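Local coordinates for calcium homeostasis modulator protein 5 (Homo sapiens, PDB 7D60), which assembles into cone-shaped assemblies of eleven subunits that probably act as large-pore cation channels, with gating and conductance likely regulated by membrane lipids, at residues A128-R133 with K155-K160. Residues are numbered along the deposited sequence; the frame is centred on the assembly and turned at random.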
ATOM      1  N   ALA A 128     -36.852  38.981  -2.162  1.00 41.08           N
ATOM      2  CA  ALA A 128     -37.011  40.378  -2.548  1.00 41.08           C
ATOM      3  C   ALA A 128     -38.385  40.669  -3.139  1.00 41.08           C
ATOM      4  O   ALA A 128     -38.923  41.762  -2.943  1.00 41.08           O
ATOM      5  CB  ALA A 128     -35.917  40.777  -3.534  1.00 41.08           C
ATOM      6  N   MET A 129     -38.967  39.722  -3.876  1.00 50.01           N
ATOM      7  CA  MET A 129     -40.283  39.923  -4.473  1.00 50.01           C
ATOM      8  C   MET A 129     -41.415  39.802  -3.459  1.00 50.01           C
ATOM      9  O   MET A 129     -42.518  40.287  -3.729  1.00 50.01           O
ATOM     10  CB  MET A 129     -40.487  38.924  -5.622  1.00 50.01           C
ATOM     11  CG  MET A 129     -41.588  39.249  -6.623  1.00 50.01           C
ATOM     12  SD  MET A 129     -41.771  40.995  -7.009  1.00 50.01           S
ATOM     13  CE  MET A 129     -40.472  41.222  -8.212  1.00 50.01           C
ATOM     14  N   SER A 130     -41.160  39.194  -2.296  1.00 51.34           N
ATOM     15  CA  SER A 130     -42.186  39.069  -1.267  1.00 51.34           C
ATOM     16  C   SER A 130     -42.582  40.425  -0.698  1.00 51.34           C
ATOM     17  O   SER A 130     -43.771  40.703  -0.510  1.00 51.34           O
ATOM     18  CB  SER A 130     -41.695  38.158  -0.149  1.00 51.34           C
ATOM     19  OG  SER A 130     -41.214  36.938  -0.664  1.00 51.34           O
ATOM     20  N   GLY A 131     -41.610  41.283  -0.423  1.00 54.68           N
ATOM     21  CA  GLY A 131     -41.918  42.582   0.131  1.00 54.68           C
ATOM     22  C   GLY A 131     -42.057  43.675  -0.902  1.00 54.68           C
ATOM     23  O   GLY A 131     -41.428  44.727  -0.771  1.00 54.68           O
ATOM     24  N   THR A 132     -42.891  43.465  -1.920  1.00 64.78           N
ATOM     25  CA  THR A 132     -42.918  44.407  -3.036  1.00 64.78           C
ATOM     26  C   THR A 132     -43.768  45.646  -2.747  1.00 64.78           C
ATOM     27  O   THR A 132     -43.335  46.761  -3.061  1.00 64.78           O
ATOM     28  CB  THR A 132     -43.357  43.695  -4.323  1.00 64.78           C
ATOM     29  OG1 THR A 132     -43.503  44.650  -5.381  1.00 64.78           O
ATOM     30  CG2 THR A 132     -44.630  42.880  -4.153  1.00 64.78           C
ATOM     31  N   ARG A 133     -44.959  45.473  -2.151  1.00 73.44           N
ATOM     32  CA  ARG A 133     -45.862  46.560  -1.733  1.00 73.44           C
ATOM     33  C   ARG A 133     -46.239  47.502  -2.878  1.00 73.44           C
ATOM     34  O   ARG A 133     -46.312  48.719  -2.708  1.00 73.44           O
ATOM     35  CB  ARG A 133     -45.277  47.355  -0.560  1.00 73.44           C
ATOM     36  CG  ARG A 133     -45.255  46.623   0.763  1.00 73.44           C
ATOM     37  CD  ARG A 133     -46.657  46.340   1.258  1.00 73.44           C
ATOM     38  NE  ARG A 133     -47.025  44.945   1.053  1.00 73.44           N
ATOM     39  CZ  ARG A 133     -48.272  44.490   1.053  1.00 73.44           C
ATOM     40  NH1 ARG A 133     -49.286  45.322   1.244  1.00 73.44           N
ATOM     41  NH2 ARG A 133     -48.501  43.201   0.858  1.00 73.44           N
ATOM     42  N   LYS A 155     -44.231  36.957   4.620  1.00 61.22           N
ATOM     43  CA  LYS A 155     -43.939  35.902   5.573  1.00 61.22           C
ATOM     44  C   LYS A 155     -43.920  34.522   4.941  1.00 61.22           C
ATOM     45  O   LYS A 155     -43.761  33.537   5.658  1.00 61.22           O
ATOM     46  CB  LYS A 155     -44.956  35.928   6.715  1.00 61.22           C
ATOM     47  CG  LYS A 155     -44.617  36.908   7.812  1.00 61.22           C
ATOM     48  CD  LYS A 155     -45.577  36.785   8.967  1.00 61.22           C
ATOM     49  CE  LYS A 155     -46.745  37.729   8.796  1.00 61.22           C
ATOM     50  NZ  LYS A 155     -46.282  39.115   8.547  1.00 61.22           N
ATOM     51  N   VAL A 156     -44.055  34.426   3.617  1.00 61.46           N
ATOM     52  CA  VAL A 156     -44.205  33.129   2.967  1.00 61.46           C
ATOM     53  C   VAL A 156     -42.896  32.344   2.935  1.00 61.46           C
ATOM     54  O   VAL A 156     -42.917  31.119   2.781  1.00 61.46           O
ATOM     55  CB  VAL A 156     -44.795  33.335   1.555  1.00 61.46           C
ATOM     56  CG1 VAL A 156     -43.740  33.801   0.566  1.00 61.46           C
ATOM     57  CG2 VAL A 156     -45.499  32.085   1.060  1.00 61.46           C
ATOM     58  N   SER A 157     -41.751  33.005   3.117  1.00 62.30           N
ATOM     59  CA  SER A 157     -40.477  32.298   3.085  1.00 62.30           C
ATOM     60  C   SER A 157     -40.206  31.580   4.398  1.00 62.30           C
ATOM     61  O   SER A 157     -39.828  30.403   4.406  1.00 62.30           O
ATOM     62  CB  SER A 157     -39.344  33.274   2.769  1.00 62.30           C
ATOM     63  OG  SER A 157     -39.397  33.700   1.422  1.00 62.30           O
ATOM     64  N   CYS A 158     -40.408  32.267   5.523  1.00 67.22           N
ATOM     65  CA  CYS A 158     -40.129  31.718   6.845  1.00 67.22           C
ATOM     66  C   CYS A 158     -41.154  30.688   7.299  1.00 67.22           C
ATOM     67  O   CYS A 158     -40.955  30.071   8.350  1.00 67.22           O
ATOM     68  CB  CYS A 158     -40.078  32.838   7.893  1.00 67.22           C
ATOM     69  SG  CYS A 158     -39.112  34.313   7.480  1.00 67.22           S
ATOM     70  N   GLY A 159     -42.230  30.480   6.547  1.00 72.70           N
ATOM     71  CA  GLY A 159     -43.379  29.789   7.086  1.00 72.70           C
ATOM     72  C   GLY A 159     -44.110  30.708   8.048  1.00 72.70           C
ATOM     73  O   GLY A 159     -43.969  31.935   7.995  1.00 72.70           O
ATOM     74  N   LYS A 160     -44.877  30.093   8.953  1.00 76.78           N
ATOM     75  CA  LYS A 160     -45.613  30.776  10.024  1.00 76.78           C
ATOM     76  C   LYS A 160     -46.570  31.830   9.463  1.00 76.78           C
ATOM     77  O   LYS A 160     -46.486  33.019   9.770  1.00 76.78           O
ATOM     78  CB  LYS A 160     -44.658  31.390  11.061  1.00 76.78           C
ATOM     79  CG  LYS A 160     -43.527  30.476  11.510  1.00 76.78           C
ATOM     80  CD  LYS A 160     -42.286  31.276  11.866  1.00 76.78           C
ATOM     81  CE  LYS A 160     -42.505  32.116  13.114  1.00 76.78           C
ATOM     82  NZ  LYS A 160     -41.264  32.831  13.534  1.00 76.78           N
TER
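Ser130, on helix 123-130, meets Val156 and Ser157 of the extracellular loop, and the meeting illustrates how two segments that touch only lightly, with no hydrogen bond between them, can share a polar partner in a third residue. The area buried is small, 71 Å² over both sides, and Ser130 contributes about half of it. Its CB points at the loop and carries OG to within 4.2 Å of Val156 CG1, a van der Waals approach of a hydroxyl to one methyl branch. The valine torsion sets that choice: with chi1 at 78°, CG1 is turned to Ser130, whereas CG2 lies 6.7 Å from Ser130 OG. Beyond the contact, Val156 packs on Asn168 and Leu171, so the same side chain touches both Ser130 and the start of helix 168-203.

Ser157 also points its CB towards the helix, bringing its OG near the same hydroxyl. Ser130 OG and Ser157 OG are 4.3 Å apart, too far for a hydrogen bond, and each has a partner on Glu126. With chi1 at -51°, Ser130 folds its OG back along the helix to the carbonyl O of Glu126, one turn earlier, while Ser157 OG is hydrogen-bonded to the carboxylate atom Glu126 OE2. One residue thus serves both segments, its backbone satisfying the buried helix serine and its side chain holding the loop serine. The backbones stay well apart, with Ser130 CA 7.6 Å from Val156 CA.

Two disulfides lie close by in sequence: Cys158 is bonded to Cys43, and Cys127 of the helix to Cys41. The arrangement belongs to the disulfide-linked extracellular region of the CALHM fold, where the loop between S3 and S4 returns to pack beside the outer end of S3.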